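Local coordinates for protein putative S-adenosyl-L-methionine-dependent Methyltransferase (PDB 3DLC) that binds S-adenosylmethionine and probably transfers its methyl group to an acceptor that has not been established, at residues F9-A14 against S75-E80; T23-I28 against D157-E162; T46-G51 against D109-L114; E181-F186 against E205-I210. One frame throughout, in Å; residues are numbered along the deposited sequence. Where two conformers were deposited one is given.

Contact 1 of 4, residues F9-A14 against S75-E80. With SAM (S-adenosylmethionine), chain C.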
# COMPACT_ATOMS: atom_id res chain seq x y z
N PHE A 9 -1.25 -1.40 -15.27
CA PHE A 9 -0.59 -0.20 -14.75
C PHE A 9 -0.10 0.77 -15.81
O PHE A 9 0.72 1.65 -15.55
CB PHE A 9 0.52 -0.54 -13.73
CG PHE A 9 0.17 -1.70 -12.82
CD1 PHE A 9 -1.00 -1.67 -12.09
CD2 PHE A 9 1.02 -2.77 -12.68
CE1 PHE A 9 -1.35 -2.72 -11.24
CE2 PHE A 9 0.69 -3.84 -11.82
CZ PHE A 9 -0.48 -3.80 -11.12
N ASP A 10 -0.64 0.59 -17.01
CA ASP A 10 -0.35 1.49 -18.13
C ASP A 10 -1.23 2.74 -18.06
O ASP A 10 -1.89 2.98 -17.07
CB ASP A 10 -0.44 0.76 -19.47
CG ASP A 10 -1.84 0.27 -19.83
OD1 ASP A 10 -2.80 0.49 -19.06
OD2 ASP A 10 -1.97 -0.32 -20.95
N LYS A 11 -1.20 3.56 -19.10
CA LYS A 11 -1.96 4.80 -19.03
C LYS A 11 -3.45 4.57 -18.84
O LYS A 11 -4.09 5.19 -17.99
CB LYS A 11 -1.71 5.63 -20.27
CG LYS A 11 -2.35 6.99 -20.21
CD LYS A 11 -2.00 7.92 -21.36
CE LYS A 11 -2.58 9.31 -21.07
NZ LYS A 11 -2.29 10.32 -22.12
N LYS A 12 -4.01 3.66 -19.61
CA LYS A 12 -5.42 3.35 -19.47
C LYS A 12 -5.76 2.74 -18.11
O LYS A 12 -6.79 3.06 -17.50
CB LYS A 12 -5.82 2.42 -20.59
CG LYS A 12 -5.89 3.08 -21.95
CD LYS A 12 -6.14 2.14 -23.06
CE LYS A 12 -6.36 2.93 -24.33
NZ LYS A 12 -6.72 2.06 -25.42
N GLY A 13 -4.90 1.86 -17.63
CA GLY A 13 -5.13 1.24 -16.34
C GLY A 13 -5.03 2.23 -15.20
O GLY A 13 -5.78 2.16 -14.23
N ALA A 14 -4.09 3.17 -15.32
CA ALA A 14 -3.92 4.22 -14.31
C ALA A 14 -5.19 5.06 -14.23
O ALA A 14 -5.65 5.44 -13.15
CB ALA A 14 -2.70 5.09 -14.65
N SER A 75 5.14 2.74 -11.83
CA SER A 75 4.46 3.10 -13.07
C SER A 75 4.49 4.60 -13.29
O SER A 75 3.90 5.37 -12.51
CB SER A 75 3.01 2.61 -13.05
OG SER A 75 2.31 3.24 -14.11
N LYS A 76 5.19 5.02 -14.34
CA LYS A 76 5.23 6.43 -14.73
C LYS A 76 3.82 6.97 -14.91
O LYS A 76 3.54 8.11 -14.62
CB LYS A 76 5.98 6.57 -16.07
CG LYS A 76 6.02 7.98 -16.62
CD LYS A 76 6.74 8.88 -15.71
CE LYS A 76 6.94 10.27 -16.33
NZ LYS A 76 7.75 11.12 -15.42
N HIS A 77 2.92 6.15 -15.46
CA HIS A 77 1.54 6.59 -15.72
C HIS A 77 0.77 6.86 -14.43
O HIS A 77 0.04 7.84 -14.33
CB HIS A 77 0.81 5.57 -16.55
CG HIS A 77 1.57 5.25 -17.77
ND1 HIS A 77 1.73 6.17 -18.76
CD2 HIS A 77 2.35 4.20 -18.08
CE1 HIS A 77 2.51 5.67 -19.70
NE2 HIS A 77 2.91 4.47 -19.30
N MSE A 78 0.98 6.00 -13.44
CA MSE A 78 0.38 6.23 -12.12
C MSE A 78 0.96 7.52 -11.54
O MSE A 78 0.23 8.32 -10.97
CB MSE A 78 0.70 5.09 -11.16
CG MSE A 78 -0.02 3.81 -11.42
SE MSE A 78 -1.95 4.09 -11.11
CE MSE A 78 -2.35 2.29 -11.30
N ASN A 79 2.26 7.70 -11.66
CA ASN A 79 2.91 8.85 -11.04
C ASN A 79 2.48 10.17 -11.65
O ASN A 79 2.37 11.18 -10.96
CB ASN A 79 4.43 8.67 -10.99
CG ASN A 79 4.82 7.59 -10.01
OD1 ASN A 79 4.12 7.37 -9.02
ND2 ASN A 79 5.92 6.93 -10.26
N GLU A 80 2.21 10.16 -12.95
CA GLU A 80 1.72 11.38 -13.62
C GLU A 80 0.37 11.77 -13.04
O GLU A 80 0.10 12.95 -12.77
CB GLU A 80 1.63 11.18 -15.13
CG GLU A 80 2.99 11.08 -15.82
CD GLU A 80 2.93 10.56 -17.26
OE1 GLU A 80 1.85 10.19 -17.75
OE2 GLU A 80 3.99 10.51 -17.92
N SAM C . -2.31 2.10 -3.42
CA SAM C . -3.29 2.60 -4.42
C SAM C . -4.68 2.49 -3.86
O SAM C . -4.89 1.74 -2.91
OXT SAM C . -5.58 3.12 -4.42
CB SAM C . -3.13 1.86 -5.73
CG SAM C . -3.41 0.39 -5.70
SD SAM C . -3.17 -0.30 -7.35
CE SAM C . -4.34 -1.62 -7.16
C5' SAM C . -1.51 -1.16 -7.24
C4' SAM C . -0.23 -0.32 -7.48
O4' SAM C . 1.06 -0.93 -7.15
C3' SAM C . -0.12 0.26 -8.92
O3' SAM C . -0.11 1.65 -8.83
C2' SAM C . 1.21 -0.30 -9.42
O2' SAM C . 1.89 0.45 -10.40
C1' SAM C . 2.00 -0.48 -8.12
N9 SAM C . 3.07 -1.50 -8.19
C8 SAM C . 2.91 -2.81 -8.58
N7 SAM C . 4.08 -3.49 -8.45
C5 SAM C . 5.00 -2.58 -7.99
C6 SAM C . 6.37 -2.67 -7.71
N6 SAM C . 7.12 -3.77 -7.91
N1 SAM C . 6.97 -1.57 -7.21
C2 SAM C . 6.28 -0.39 -7.03
N3 SAM C . 4.96 -0.24 -7.36
C4 SAM C . 4.37 -1.34 -7.81
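S75 OG donates a hydrogen bond of 2.7 Å to F9 O, approaching in the carbonyl plane at a C=O...donor angle of 159°. The same hydroxyl oxygen accepts from M78 N, so one side chain both ties down the N-terminal loop and N-caps helix 76-88. On the other segment D10 is the N-cap of helix 11-22, its OD1 receiving a hydrogen bond from G13 N at 2.9 Å while K6 forms a salt bridge with it. In this Rossmann-like methyltransferase both helix starts lie beside the cofactor pocket. The ribose of S-adenosylmethionine lies over one face of the F9 ring, SAM C2' standing 3.7 Å above the plane over the ring centre. In selenomethionine M78, CG and CE both meet the ribose hydroxyl, each 3.4 Å from SAM O3'. An alanine at F9 would probably leave this side of the ribose without its aromatic cover and F123 without its edge-to-face mate. Apolar contacts join the two helices: M78 SE lies 3.8 Å from A14 CB, and M78 CE sits obliquely to the F9 ring. H77 lays one imidazole face against the first helical turn, K11 N being 3.5 Å from H77 CG and displaced toward the rim, with K11 CB near H77 ND1.

Contact 2 of 4, residues T23-I28 against D157-E162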
# COMPACT_ATOMS: atom_id res chain seq x y z
N THR A 23 -14.08 7.59 -6.70
CA THR A 23 -15.51 7.30 -6.64
C THR A 23 -15.81 6.17 -5.66
O THR A 23 -15.89 6.39 -4.44
CB THR A 23 -16.11 7.08 -8.07
OG1 THR A 23 -15.50 5.96 -8.72
CG2 THR A 23 -16.00 8.33 -8.93
N LEU A 24 -15.95 4.98 -6.16
CA LEU A 24 -16.36 3.84 -5.35
C LEU A 24 -15.45 3.59 -4.14
O LEU A 24 -15.93 3.31 -3.05
CB LEU A 24 -16.38 2.62 -6.24
CG LEU A 24 -16.90 1.37 -5.59
CD1 LEU A 24 -18.33 1.57 -5.08
CD2 LEU A 24 -16.79 0.22 -6.57
N PHE A 25 -14.14 3.70 -4.33
CA PHE A 25 -13.22 3.44 -3.23
C PHE A 25 -12.94 4.65 -2.35
O PHE A 25 -12.33 4.53 -1.30
CB PHE A 25 -11.85 2.94 -3.73
CG PHE A 25 -11.79 1.54 -4.24
CD1 PHE A 25 -12.91 0.76 -4.46
CD2 PHE A 25 -10.57 1.02 -4.56
CE1 PHE A 25 -12.78 -0.51 -5.01
CE2 PHE A 25 -10.45 -0.26 -5.09
CZ PHE A 25 -11.53 -1.02 -5.29
N ALA A 26 -13.39 5.83 -2.77
CA ALA A 26 -12.98 7.05 -2.05
C ALA A 26 -13.12 6.98 -0.52
O ALA A 26 -12.22 7.43 0.19
CB ALA A 26 -13.71 8.29 -2.58
N PRO A 27 -14.23 6.46 0.02
CA PRO A 27 -14.35 6.48 1.47
C PRO A 27 -13.37 5.60 2.24
O PRO A 27 -13.15 5.82 3.44
CB PRO A 27 -15.77 5.97 1.72
CG PRO A 27 -16.29 5.54 0.52
CD PRO A 27 -15.46 5.98 -0.63
N ILE A 28 -12.76 4.63 1.56
CA ILE A 28 -11.89 3.71 2.30
C ILE A 28 -10.60 4.38 2.74
O ILE A 28 -10.02 3.98 3.75
CB ILE A 28 -11.57 2.43 1.51
CG1 ILE A 28 -10.52 2.63 0.43
CG2 ILE A 28 -12.87 1.80 0.98
CD1 ILE A 28 -10.32 1.44 -0.47
N ASP A 157 -18.41 -4.41 2.37
CA ASP A 157 -19.61 -5.09 1.85
C ASP A 157 -20.27 -4.26 0.74
O ASP A 157 -20.72 -4.81 -0.29
CB ASP A 157 -20.57 -5.39 2.98
CG ASP A 157 -20.08 -6.50 3.90
OD1 ASP A 157 -19.07 -7.19 3.56
OD2 ASP A 157 -20.76 -6.70 4.94
N SER A 158 -20.38 -2.95 0.93
CA SER A 158 -21.04 -2.12 -0.08
C SER A 158 -20.21 -2.03 -1.33
O SER A 158 -20.73 -2.11 -2.46
CB SER A 158 -21.41 -0.75 0.43
OG SER A 158 -20.30 0.01 0.79
N ILE A 159 -18.91 -1.85 -1.16
CA ILE A 159 -18.03 -1.76 -2.32
C ILE A 159 -17.96 -3.07 -3.06
O ILE A 159 -17.98 -3.10 -4.30
CB ILE A 159 -16.62 -1.27 -1.90
CG1 ILE A 159 -16.70 0.17 -1.44
CG2 ILE A 159 -15.61 -1.45 -3.05
CD1 ILE A 159 -15.46 0.70 -0.76
N SER A 160 -17.92 -4.17 -2.32
CA SER A 160 -17.80 -5.46 -2.98
C SER A 160 -18.99 -5.71 -3.90
O SER A 160 -18.83 -6.21 -5.02
CB SER A 160 -17.62 -6.61 -1.96
OG SER A 160 -16.47 -6.44 -1.14
N ALA A 161 -20.19 -5.37 -3.45
CA ALA A 161 -21.35 -5.58 -4.27
C ALA A 161 -21.23 -4.84 -5.59
O ALA A 161 -21.54 -5.38 -6.67
CB ALA A 161 -22.61 -5.16 -3.54
N GLU A 162 -20.76 -3.60 -5.54
CA GLU A 162 -20.61 -2.82 -6.76
C GLU A 162 -19.46 -3.35 -7.63
O GLU A 162 -19.58 -3.40 -8.87
CB GLU A 162 -20.40 -1.34 -6.45
CG GLU A 162 -20.39 -0.48 -7.69
CD GLU A 162 -21.70 -0.49 -8.45
OE1 GLU A 162 -22.72 -1.00 -7.94
OE2 GLU A 162 -21.69 0.06 -9.58
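I159 projects from helix 153-166 toward the loop 23-28, where L24, F25 and I28 meet its two branches. Its CG1 lies anti to the carbonyl carbon (chi1 -68°), and a nearly extended chi2 carries I159 CD1 on to I28 CG2 at 3.3 Å, tighter than an ordinary carbon contact. That I28 methyl lies anti to its own carbonyl carbon, while I28 CG1 takes the crowded position between backbone N and carbonyl carbon (chi1 77°). The other branch, I159 CG2, reaches the F25 ring obliquely, 3.6 Å from F25 CE1, the two side chains crossing at about a right angle. L24 slides past I159 in the opposite direction, with L24 CG 4.0 Å from I159 CG2. Both leucine methyls then rest on the aliphatic part of E162, L24 CD1 lying 3.8 Å from E162 CB. Beyond this, E162 bends at chi2 and its carboxylate pairs with R165. The loop joins helix 11-22 to helix 28-40 and probably forms part of the wall near the cofactor site: F25 and I28 also touch R118, an S-adenosylmethionine-binding residue, and F150 packs edge-to-face with F25. No hydrogen bond spans the two segments, so the attachment here rests on apolar contact, probably favoured by exclusion of water.

Contact 3 of 4, residues T46-G51 against D109-L114. Unlike the reference sequence in segment 46-51: T46 (reference Asn). With SAM (S-adenosylmethionine), chain C.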
# COMPACT_ATOMS: atom_id res chain seq x y z
N THR A 46 8.56 10.22 8.97
CA THR A 46 8.55 9.83 7.57
C THR A 46 7.66 8.62 7.33
O THR A 46 7.67 7.65 8.09
CB THR A 46 9.99 9.51 7.15
OG1 THR A 46 10.45 8.49 8.04
CG2 THR A 46 10.87 10.76 7.20
N CYS A 47 6.87 8.70 6.28
CA CYS A 47 5.99 7.62 5.85
C CYS A 47 6.19 7.33 4.37
O CYS A 47 6.20 8.27 3.56
CB CYS A 47 4.53 8.00 6.09
SG CYS A 47 3.32 6.81 5.51
N ILE A 48 6.40 6.07 4.05
CA ILE A 48 6.53 5.64 2.65
C ILE A 48 5.28 4.84 2.30
O ILE A 48 4.92 3.92 3.02
CB ILE A 48 7.77 4.75 2.41
CG1 ILE A 48 9.05 5.36 3.01
CG2 ILE A 48 7.92 4.44 0.95
CD1 ILE A 48 9.41 6.74 2.59
N ASP A 49 4.61 5.24 1.21
CA ASP A 49 3.44 4.56 0.66
C ASP A 49 3.91 3.82 -0.59
O ASP A 49 4.21 4.42 -1.62
CB ASP A 49 2.36 5.60 0.35
CG ASP A 49 1.09 5.03 -0.23
OD1 ASP A 49 0.94 3.80 -0.23
OD2 ASP A 49 0.26 5.86 -0.69
N ILE A 50 4.02 2.50 -0.48
CA ILE A 50 4.55 1.66 -1.56
C ILE A 50 3.42 1.22 -2.48
O ILE A 50 2.42 0.66 -2.04
CB ILE A 50 5.32 0.47 -1.00
CG1 ILE A 50 6.50 0.97 -0.12
CG2 ILE A 50 5.81 -0.44 -2.16
CD1 ILE A 50 7.29 -0.16 0.52
N GLY A 51 3.61 1.44 -3.77
CA GLY A 51 2.59 1.17 -4.75
C GLY A 51 1.44 2.15 -4.59
O GLY A 51 0.26 1.77 -4.57
N ASP A 109 18.93 3.57 4.03
CA ASP A 109 18.70 2.64 5.11
C ASP A 109 18.07 3.34 6.32
O ASP A 109 18.43 4.48 6.65
CB ASP A 109 20.02 2.05 5.63
CG ASP A 109 20.80 1.25 4.60
OD1 ASP A 109 20.33 0.97 3.49
OD2 ASP A 109 21.94 0.88 4.94
N ASN A 110 17.15 2.65 6.98
CA ASN A 110 16.64 3.08 8.30
C ASN A 110 15.98 4.43 8.29
O ASN A 110 16.02 5.14 9.28
CB ASN A 110 17.80 3.07 9.31
CG ASN A 110 18.43 1.72 9.43
OD1 ASN A 110 17.74 0.71 9.44
ND2 ASN A 110 19.76 1.69 9.56
N TYR A 111 15.33 4.76 7.20
CA TYR A 111 14.72 6.05 6.98
C TYR A 111 13.29 6.22 7.46
O TYR A 111 12.92 7.31 7.93
CB TYR A 111 14.76 6.36 5.48
CG TYR A 111 14.16 7.69 5.10
CD1 TYR A 111 14.89 8.84 5.23
CD2 TYR A 111 12.85 7.77 4.61
CE1 TYR A 111 14.35 10.08 4.89
CE2 TYR A 111 12.31 8.99 4.27
CZ TYR A 111 13.06 10.13 4.41
OH TYR A 111 12.49 11.33 4.08
N ALA A 112 12.46 5.19 7.31
CA ALA A 112 11.02 5.32 7.45
C ALA A 112 10.51 4.99 8.84
O ALA A 112 10.72 3.90 9.34
CB ALA A 112 10.33 4.37 6.42
N ASP A 113 9.75 5.91 9.41
CA ASP A 113 9.03 5.61 10.64
C ASP A 113 7.84 4.67 10.42
O ASP A 113 7.48 3.90 11.30
CB ASP A 113 8.55 6.92 11.27
CG ASP A 113 9.70 7.80 11.70
OD1 ASP A 113 10.46 7.39 12.61
OD2 ASP A 113 9.85 8.89 11.15
N LEU A 114 7.24 4.79 9.25
CA LEU A 114 6.05 4.04 8.88
C LEU A 114 6.09 3.71 7.41
O LEU A 114 6.45 4.55 6.61
CB LEU A 114 4.79 4.86 9.17
CG LEU A 114 3.45 4.25 8.80
CD1 LEU A 114 3.13 2.99 9.61
CD2 LEU A 114 2.34 5.33 8.96
N SAM C . -2.31 2.10 -3.42
CA SAM C . -3.29 2.60 -4.42
C SAM C . -4.68 2.49 -3.86
O SAM C . -4.89 1.74 -2.91
OXT SAM C . -5.58 3.12 -4.42
CB SAM C . -3.13 1.86 -5.73
CG SAM C . -3.41 0.39 -5.70
SD SAM C . -3.17 -0.30 -7.35
CE SAM C . -4.34 -1.62 -7.16
C5' SAM C . -1.51 -1.16 -7.24
C4' SAM C . -0.23 -0.32 -7.48
O4' SAM C . 1.06 -0.93 -7.15
C3' SAM C . -0.12 0.26 -8.92
O3' SAM C . -0.11 1.65 -8.83
C2' SAM C . 1.21 -0.30 -9.42
O2' SAM C . 1.89 0.45 -10.40
C1' SAM C . 2.00 -0.48 -8.12
N9 SAM C . 3.07 -1.50 -8.19
C8 SAM C . 2.91 -2.81 -8.58
N7 SAM C . 4.08 -3.49 -8.45
C5 SAM C . 5.00 -2.58 -7.99
C6 SAM C . 6.37 -2.67 -7.71
N6 SAM C . 7.12 -3.77 -7.91
N1 SAM C . 6.97 -1.57 -7.21
C2 SAM C . 6.28 -0.39 -7.03
N3 SAM C . 4.96 -0.24 -7.36
C4 SAM C . 4.37 -1.34 -7.81
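T46 and Y111 cross obliquely where strands 46-50 and 112-118, parallel neighbours in the middle of the Rossmann-like methyltransferase sheet, come together. T46 CG2 touches the phenol end of the tyrosine, 3.6 Å from Y111 OH, while I48 CD1 approaches the ring edge near its plane, crossing Y111 at about a right angle. I48 CG1 rests on A112 CB. T46 OG1 sits between backbone N and carbonyl carbon (chi1 57°), where it donates to Y111 O at 2.7 Å, tilted from the carbonyl plane, and accepts from D113 N at 3.0 Å. D113 turns back in return: its OD2 accepts from T46 N at 2.9 Å through the anti lone pair, and OD1 holds K139 in a salt bridge. An alanine at D113 would probably leave T46 N without this acceptor and K139 without this counter-charge. One step on, the strands pair in parallel: L114 N binds T46 O and I48 N binds L114 O, framing C47 in a parallel bridge. C47 and L114 point to the same sheet face, C47 SG lying 3.9 Å from L114 CD2. Just past the strand end, at G51, a CB would clash with the cofactor, and G51 O accepts a hydrogen bond from the amino N of S-adenosylmethionine, 2.8 Å away.

Contact 4 of 4, residues E181-F186 against E205-I210. With ACT (acetate ion), chain B.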
# COMPACT_ATOMS: atom_id res chain seq x y z
N GLU A 181 -4.63 -17.75 2.79
CA GLU A 181 -3.59 -18.17 1.85
C GLU A 181 -2.42 -17.21 1.91
O GLU A 181 -1.25 -17.61 1.91
CB GLU A 181 -4.12 -18.23 0.43
N ASN A 182 -2.72 -15.93 1.96
CA ASN A 182 -1.72 -14.88 2.05
C ASN A 182 -1.15 -14.74 3.43
O ASN A 182 0.02 -14.34 3.54
CB ASN A 182 -2.21 -13.57 1.45
CG ASN A 182 -2.11 -13.59 -0.03
OD1 ASN A 182 -1.15 -14.17 -0.58
ND2 ASN A 182 -3.07 -13.00 -0.69
N VAL A 183 -1.94 -15.06 4.45
CA VAL A 183 -1.37 -15.03 5.78
C VAL A 183 -0.23 -16.06 5.81
O VAL A 183 0.89 -15.73 6.26
CB VAL A 183 -2.40 -15.30 6.86
CG1 VAL A 183 -1.74 -15.35 8.21
CG2 VAL A 183 -3.49 -14.20 6.83
N GLU A 184 -0.48 -17.26 5.31
CA GLU A 184 0.52 -18.30 5.27
C GLU A 184 1.69 -17.96 4.36
O GLU A 184 2.87 -18.10 4.70
CB GLU A 184 -0.08 -19.61 4.80
CG GLU A 184 0.98 -20.68 4.69
CD GLU A 184 0.53 -21.99 5.24
OE1 GLU A 184 0.06 -21.99 6.39
OE2 GLU A 184 0.69 -23.02 4.55
N ARG A 185 1.37 -17.49 3.18
CA ARG A 185 2.41 -17.16 2.21
C ARG A 185 3.40 -16.17 2.80
O ARG A 185 4.62 -16.35 2.73
CB ARG A 185 1.83 -16.57 0.93
CG ARG A 185 2.86 -16.23 -0.14
CD ARG A 185 2.31 -15.54 -1.37
NE ARG A 185 3.41 -15.40 -2.31
CZ ARG A 185 3.52 -14.50 -3.27
NH1 ARG A 185 2.59 -13.61 -3.47
NH2 ARG A 185 4.60 -14.50 -4.02
N PHE A 186 2.86 -15.09 3.35
CA PHE A 186 3.71 -14.00 3.85
C PHE A 186 4.38 -14.30 5.17
O PHE A 186 5.49 -13.83 5.40
CB PHE A 186 2.99 -12.66 3.73
CG PHE A 186 2.89 -12.22 2.33
CD1 PHE A 186 4.01 -11.73 1.68
CD2 PHE A 186 1.75 -12.38 1.60
CE1 PHE A 186 3.97 -11.39 0.35
CE2 PHE A 186 1.69 -12.04 0.29
CZ PHE A 186 2.79 -11.55 -0.35
N GLU A 205 -11.14 -5.22 8.39
CA GLU A 205 -10.47 -4.07 7.82
C GLU A 205 -9.55 -4.44 6.68
O GLU A 205 -9.03 -3.59 5.97
CB GLU A 205 -9.66 -3.34 8.88
CG GLU A 205 -8.46 -4.13 9.38
CD GLU A 205 -8.69 -4.94 10.65
OE1 GLU A 205 -9.72 -5.69 10.83
OE2 GLU A 205 -7.78 -4.84 11.50
N GLY A 206 -9.38 -5.73 6.52
CA GLY A 206 -8.57 -6.30 5.43
C GLY A 206 -7.48 -7.26 5.89
O GLY A 206 -7.56 -7.83 6.99
N PHE A 207 -6.49 -7.42 5.02
CA PHE A 207 -5.30 -8.27 5.22
C PHE A 207 -4.12 -7.32 5.32
O PHE A 207 -3.89 -6.55 4.40
CB PHE A 207 -5.12 -9.20 4.02
CG PHE A 207 -3.74 -9.83 3.97
CD1 PHE A 207 -3.40 -10.90 4.78
CD2 PHE A 207 -2.76 -9.32 3.16
CE1 PHE A 207 -2.12 -11.43 4.74
CE2 PHE A 207 -1.48 -9.88 3.12
CZ PHE A 207 -1.18 -10.91 3.90
N TRP A 208 -3.34 -7.38 6.42
CA TRP A 208 -2.24 -6.43 6.61
C TRP A 208 -1.07 -7.08 7.31
O TRP A 208 -1.22 -7.79 8.31
CB TRP A 208 -2.71 -5.20 7.40
CG TRP A 208 -3.89 -4.52 6.76
CD1 TRP A 208 -5.21 -4.72 7.05
CD2 TRP A 208 -3.87 -3.60 5.68
NE1 TRP A 208 -6.00 -3.96 6.23
CE2 TRP A 208 -5.20 -3.26 5.37
CE3 TRP A 208 -2.84 -3.02 4.94
CZ2 TRP A 208 -5.52 -2.34 4.37
CZ3 TRP A 208 -3.17 -2.09 3.94
CH2 TRP A 208 -4.49 -1.78 3.67
N ILE A 209 0.12 -6.80 6.77
CA ILE A 209 1.40 -7.25 7.28
C ILE A 209 2.02 -6.12 8.08
O ILE A 209 2.28 -5.04 7.54
CB ILE A 209 2.30 -7.67 6.11
CG1 ILE A 209 1.69 -8.82 5.30
CG2 ILE A 209 3.71 -8.00 6.61
CD1 ILE A 209 2.28 -8.97 3.89
N ILE A 210 2.27 -6.39 9.36
CA ILE A 210 2.71 -5.38 10.32
C ILE A 210 4.02 -5.81 10.97
O ILE A 210 4.07 -6.53 11.98
CB ILE A 210 1.62 -5.18 11.41
CG1 ILE A 210 0.30 -4.79 10.76
CG2 ILE A 210 2.06 -4.12 12.43
CD1 ILE A 210 -0.90 -4.74 11.68
C ACT B . 6.96 -16.81 -2.42
O ACT B . 6.88 -16.53 -3.65
OXT ACT B . 5.87 -17.05 -1.81
CH3 ACT B . 8.29 -16.85 -1.74
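Helix 181-186 runs over strand 206-210 in nearly the same direction, the short axes 13° apart and 9.5 Å from each other at closest approach, V183 lying nearest F207 and F186 nearest I209 along the backbones. This is the helix layer on one face of the Rossmann-like methyltransferase sheet, laid here over its antiparallel strand 206-211; helix 127-137 flanks it, V127 touching F186 and F131 touching I209. F207 reaches the helix with CG anti to its backbone N. N182 CB lies over one face of that ring in a CH-pi contact, 4.0 Å from the centroid and 23° off the normal, while the N182 amide turns to N177 O. V183 CG2 meets the same ring at its edge, in plane, 3.7 Å from F207 CE1. F186 crosses both strand residues at about a right angle: its CG is 3.7 Å from I209 CD1, and its CD2 touches F207 CZ more loosely at 4.0 Å. Four aromatic or branched side chains thus pack together without any hydrogen bond between helix and strand. Away from the strand, R185 offers the edge of its guanidinium to an acetate, probably from the crystallisation liquor, with R185 NE 3.0 Å from acetate OXT and R185 NH2 3.1 Å from acetate O. On the other face of the sheet W208 stacks with Y145 near G206, where a CB would clash with the indole. W208 NE1 donates to E205 O at 3.1 Å, the acceptor in the indole plane but the donor well above the carbonyl plane.

How the contacts relate
Contacts 1 and 3 both reach S-adenosylmethionine, from the ribose side and from the end of strand 46-50, about 22 Å apart between centres. Contact 2, its centre also about 22 Å from that of contact 1, joins the loop after helix 11-22 to helix 153-166. Along the chain contact 1 crosses contacts 2 and 3, contact 3 is nested within the loop closed by contact 2, and contact 4 follows all of them. Contacts 3 and 4 share the central sheet, about 19 Å apart between centres, one on its parallel part and the other on antiparallel strand 206-211. Contacts 1 and 2 fasten the N-terminal segments to helices 76-88 and 153-166, while strand 46-50 of contact 3 leads to the cofactor.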